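Local coordinates for 4-hydroxybutyrate CoA-transferase (Porphyromonas gingivalis, PDB 3EH7), which probably transfers coenzyme A between acyl-CoA thioesters and small carboxylic acids such as acetate or 4-hydroxybutyrate, at residues Arg161-His173 and Tyr281-Pro294. Numbering follows the deposited sequence.
Sequences RQMPYVHGDNLIH and YHFIDKNPDVELYP
The backbone N and O of Tyr165 are both gripped at 285-286. Its N-H donates to Asp285 OD1 (2.9 Å) on the anti side, about 33° out of the carboxylate plane; its O accepts a nearly straight bond from Lys286 N (2.8 Å, 170° at the hydrogen), inside the type II turn Ile284-Asn287. With CG opposite the backbone N (chi1 -173°), aspartate's short side chain brings OD1 up to that N-H. Branched Val166 serves two neighbours: CG1 rests on Leu292 CG at 3.7 Å, while CG2 and Pro164 CG both meet Ile284 CD1. His167's flat imidazole slips between Pro288 CB and, from its own segment, Tyr165 CE1, each offset toward the rim of opposite faces, with the Lys286-Asn287 peptide at its edge. A water accepts from His167 N and lies near Ile284 O and Asn287 O. Leu292 N donates to His167 O (2.9 Å). Lacking a CB, Gly168 brings CA within 3.3 Å of Leu292 O; its backbone angles alone call for glycine. Behind, Asn170 ND2 donates to Val166 O and Gly139 O. The contact joins the N- and C-terminal family regions: after helix 278-284 the turn leads to strand 290-292, flanked by 269-271 and, loosely, by parallel 167-168 at the mixed sheet's edge; 171-173 pairs with 135-137.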
# COMPACT_ATOMS: atom_id res chain seq x y z
N ARG A 161 25.76 -6.87 29.96
CA ARG A 161 27.16 -7.03 29.54
C ARG A 161 27.23 -7.85 28.26
O ARG A 161 28.19 -7.73 27.50
CB ARG A 161 28.02 -7.74 30.59
CG ARG A 161 27.90 -7.27 32.04
CD ARG A 161 27.89 -5.81 32.20
NE ARG A 161 28.25 -5.40 33.56
CZ ARG A 161 27.52 -5.60 34.65
NH1 ARG A 161 27.99 -5.19 35.83
NH2 ARG A 161 26.33 -6.19 34.60
N GLN A 162 26.21 -8.67 28.01
CA GLN A 162 26.21 -9.55 26.85
C GLN A 162 25.41 -9.02 25.67
O GLN A 162 25.38 -9.67 24.63
CB GLN A 162 25.73 -10.95 27.26
CG GLN A 162 26.65 -11.57 28.30
CD GLN A 162 26.42 -13.05 28.50
OE1 GLN A 162 26.24 -13.78 27.52
NE2 GLN A 162 26.42 -13.50 29.76
N MSE A 163 24.78 -7.85 25.80
CA MSE A 163 24.15 -7.22 24.65
C MSE A 163 25.24 -6.58 23.78
O MSE A 163 26.02 -5.74 24.25
CB MSE A 163 23.17 -6.14 25.06
CG MSE A 163 22.56 -5.42 23.86
SE MSE A 163 21.34 -6.56 22.87
CE MSE A 163 19.73 -5.56 23.26
N PRO A 164 25.32 -7.00 22.51
CA PRO A 164 26.41 -6.50 21.70
C PRO A 164 26.27 -5.02 21.37
O PRO A 164 25.17 -4.48 21.43
CB PRO A 164 26.34 -7.35 20.42
CG PRO A 164 24.97 -7.87 20.39
CD PRO A 164 24.53 -8.03 21.81
N TYR A 165 27.39 -4.38 21.07
CA TYR A 165 27.40 -2.98 20.64
C TYR A 165 27.24 -3.00 19.15
O TYR A 165 28.11 -3.52 18.45
CB TYR A 165 28.71 -2.29 21.04
CG TYR A 165 28.78 -0.82 20.64
CD1 TYR A 165 29.23 -0.45 19.37
CD2 TYR A 165 28.40 0.19 21.52
CE1 TYR A 165 29.30 0.86 18.99
CE2 TYR A 165 28.49 1.53 21.16
CZ TYR A 165 28.93 1.85 19.88
OH TYR A 165 29.03 3.15 19.46
N VAL A 166 26.11 -2.52 18.66
CA VAL A 166 25.81 -2.59 17.23
C VAL A 166 25.77 -1.19 16.62
O VAL A 166 25.12 -0.26 17.15
CB VAL A 166 24.49 -3.34 16.96
CG1 VAL A 166 24.14 -3.39 15.44
CG2 VAL A 166 24.58 -4.77 17.54
N HIS A 167 26.43 -1.08 15.48
CA HIS A 167 26.57 0.15 14.75
C HIS A 167 25.31 0.61 14.05
O HIS A 167 24.29 -0.10 14.05
CB HIS A 167 27.72 0.01 13.75
CG HIS A 167 29.06 -0.03 14.41
ND1 HIS A 167 29.70 1.11 14.84
CD2 HIS A 167 29.86 -1.07 14.76
CE1 HIS A 167 30.85 0.77 15.41
NE2 HIS A 167 30.97 -0.54 15.36
N GLY A 168 25.40 1.79 13.45
CA GLY A 168 24.28 2.45 12.76
C GLY A 168 23.70 3.56 13.62
O GLY A 168 24.34 4.00 14.58
N ASP A 169 22.50 4.02 13.28
CA ASP A 169 21.77 5.02 14.08
C ASP A 169 21.08 4.30 15.23
O ASP A 169 19.88 4.07 15.21
CB ASP A 169 20.77 5.79 13.23
CG ASP A 169 20.01 6.84 14.01
OD1 ASP A 169 20.53 7.35 15.04
OD2 ASP A 169 18.88 7.16 13.59
N ASN A 170 21.87 3.93 16.23
CA ASN A 170 21.48 2.90 17.17
C ASN A 170 22.03 3.15 18.57
O ASN A 170 22.30 2.19 19.30
CB ASN A 170 22.03 1.57 16.64
CG ASN A 170 21.39 0.38 17.28
OD1 ASN A 170 20.19 0.38 17.60
ND2 ASN A 170 22.19 -0.68 17.42
N LEU A 171 22.17 4.42 18.92
CA LEU A 171 22.74 4.83 20.20
C LEU A 171 21.78 5.72 20.96
O LEU A 171 20.88 6.32 20.40
CB LEU A 171 24.04 5.60 20.01
CG LEU A 171 25.20 4.90 19.30
CD1 LEU A 171 26.32 5.88 19.11
CD2 LEU A 171 25.68 3.65 20.05
N ILE A 172 22.00 5.78 22.27
CA ILE A 172 21.30 6.70 23.13
C ILE A 172 22.25 7.06 24.26
O ILE A 172 22.99 6.20 24.77
CB ILE A 172 19.97 6.09 23.67
CG1 ILE A 172 19.14 7.14 24.40
CG2 ILE A 172 20.23 4.83 24.55
CD1 ILE A 172 17.77 6.65 24.83
N HIS A 173 22.27 8.34 24.63
CA HIS A 173 23.08 8.76 25.72
C HIS A 173 22.48 8.29 27.03
O HIS A 173 21.26 8.36 27.22
CB HIS A 173 23.23 10.26 25.73
CG HIS A 173 24.39 10.73 26.55
ND1 HIS A 173 24.29 11.02 27.89
CD2 HIS A 173 25.69 10.90 26.22
CE1 HIS A 173 25.48 11.38 28.35
NE2 HIS A 173 26.34 11.32 27.35
N TYR A 281 25.50 -12.92 17.27
CA TYR A 281 25.67 -11.84 18.20
C TYR A 281 27.15 -11.47 18.41
O TYR A 281 27.44 -10.30 18.62
CB TYR A 281 24.99 -12.18 19.53
CG TYR A 281 23.52 -12.52 19.39
CD1 TYR A 281 22.71 -11.88 18.46
CD2 TYR A 281 22.94 -13.48 20.21
CE1 TYR A 281 21.35 -12.20 18.34
CE2 TYR A 281 21.60 -13.80 20.10
CZ TYR A 281 20.81 -13.16 19.16
OH TYR A 281 19.48 -13.46 19.05
N HIS A 282 28.06 -12.45 18.32
CA HIS A 282 29.51 -12.17 18.33
C HIS A 282 29.96 -11.52 17.01
O HIS A 282 30.69 -10.55 17.02
CB HIS A 282 30.33 -13.45 18.61
CG HIS A 282 31.81 -13.25 18.51
ND1 HIS A 282 32.56 -13.75 17.47
CD2 HIS A 282 32.68 -12.57 19.31
CE1 HIS A 282 33.84 -13.43 17.65
NE2 HIS A 282 33.93 -12.70 18.75
N PHE A 283 29.50 -12.04 15.87
CA PHE A 283 29.86 -11.48 14.57
C PHE A 283 29.48 -9.99 14.41
O PHE A 283 30.22 -9.22 13.78
CB PHE A 283 29.22 -12.33 13.47
CG PHE A 283 29.32 -11.73 12.11
CD1 PHE A 283 30.47 -11.89 11.36
CD2 PHE A 283 28.26 -11.02 11.57
CE1 PHE A 283 30.58 -11.35 10.11
CE2 PHE A 283 28.35 -10.46 10.29
CZ PHE A 283 29.53 -10.65 9.56
N ILE A 284 28.34 -9.57 14.97
CA ILE A 284 27.87 -8.20 14.80
C ILE A 284 28.49 -7.23 15.81
O ILE A 284 28.42 -6.02 15.61
CB ILE A 284 26.32 -8.09 14.90
CG1 ILE A 284 25.85 -8.34 16.35
CG2 ILE A 284 25.67 -9.00 13.85
CD1 ILE A 284 24.35 -8.43 16.54
N ASP A 285 29.06 -7.75 16.90
CA ASP A 285 29.53 -6.92 18.00
C ASP A 285 30.67 -6.02 17.52
O ASP A 285 31.68 -6.52 17.04
CB ASP A 285 29.98 -7.80 19.17
CG ASP A 285 30.31 -7.01 20.41
OD1 ASP A 285 29.84 -5.88 20.57
OD2 ASP A 285 31.06 -7.51 21.25
N LYS A 286 30.47 -4.71 17.60
CA LYS A 286 31.48 -3.75 17.14
C LYS A 286 31.89 -3.97 15.68
O LYS A 286 33.01 -3.64 15.29
CB LYS A 286 32.71 -3.79 18.05
CG LYS A 286 32.42 -3.41 19.49
CD LYS A 286 33.60 -3.73 20.42
CE LYS A 286 33.69 -2.74 21.60
NZ LYS A 286 32.32 -2.32 22.11
N ASN A 287 30.98 -4.49 14.87
CA ASN A 287 31.27 -4.74 13.46
C ASN A 287 30.69 -3.61 12.62
O ASN A 287 29.45 -3.52 12.45
CB ASN A 287 30.68 -6.09 13.04
CG ASN A 287 30.97 -6.44 11.60
OD1 ASN A 287 31.38 -5.60 10.82
ND2 ASN A 287 30.75 -7.72 11.25
N PRO A 288 31.55 -2.73 12.08
CA PRO A 288 30.99 -1.57 11.39
C PRO A 288 30.33 -1.89 10.05
O PRO A 288 29.72 -1.00 9.47
CB PRO A 288 32.21 -0.65 11.18
CG PRO A 288 33.39 -1.52 11.27
CD PRO A 288 33.03 -2.73 12.08
N ASP A 289 30.46 -3.11 9.54
CA ASP A 289 29.77 -3.48 8.32
C ASP A 289 28.30 -3.82 8.58
O ASP A 289 27.58 -4.08 7.64
CB ASP A 289 30.45 -4.68 7.66
CG ASP A 289 31.86 -4.36 7.19
OD1 ASP A 289 32.14 -3.17 6.96
OD2 ASP A 289 32.68 -5.28 7.08
N VAL A 290 27.88 -3.87 9.85
CA VAL A 290 26.50 -4.11 10.23
C VAL A 290 25.96 -2.82 10.81
O VAL A 290 26.54 -2.28 11.77
CB VAL A 290 26.37 -5.21 11.31
CG1 VAL A 290 24.89 -5.40 11.72
CG2 VAL A 290 26.97 -6.54 10.83
N GLU A 291 24.87 -2.31 10.22
CA GLU A 291 24.28 -1.08 10.68
C GLU A 291 22.78 -1.26 10.89
O GLU A 291 22.06 -1.66 9.97
CB GLU A 291 24.58 0.06 9.68
CG GLU A 291 26.03 0.47 9.71
CD GLU A 291 26.39 1.60 8.74
OE1 GLU A 291 25.53 2.00 7.91
OE2 GLU A 291 27.56 2.03 8.77
N LEU A 292 22.34 -1.01 12.12
CA LEU A 292 20.91 -0.96 12.40
C LEU A 292 20.44 0.48 12.42
O LEU A 292 21.16 1.37 12.89
CB LEU A 292 20.53 -1.63 13.70
CG LEU A 292 20.77 -3.14 13.84
CD1 LEU A 292 19.85 -3.78 14.89
CD2 LEU A 292 20.71 -3.87 12.48
N TYR A 293 19.23 0.67 11.90
CA TYR A 293 18.52 1.96 11.95
C TYR A 293 17.09 1.70 12.42
O TYR A 293 16.58 0.57 12.32
CB TYR A 293 18.47 2.62 10.58
CG TYR A 293 19.80 2.88 9.94
CD1 TYR A 293 20.48 1.88 9.26
CD2 TYR A 293 20.39 4.16 10.02
CE1 TYR A 293 21.70 2.13 8.67
CE2 TYR A 293 21.60 4.42 9.46
CZ TYR A 293 22.26 3.42 8.77
OH TYR A 293 23.51 3.71 8.21
N PRO A 294 16.43 2.74 12.93
CA PRO A 294 15.05 2.57 13.33
C PRO A 294 14.13 2.23 12.16
O PRO A 294 14.42 2.51 10.97
CB PRO A 294 14.69 3.91 14.00
CG PRO A 294 15.77 4.84 13.66
CD PRO A 294 16.97 4.06 13.29
O HOH W 1 27.59 -3.66 14.63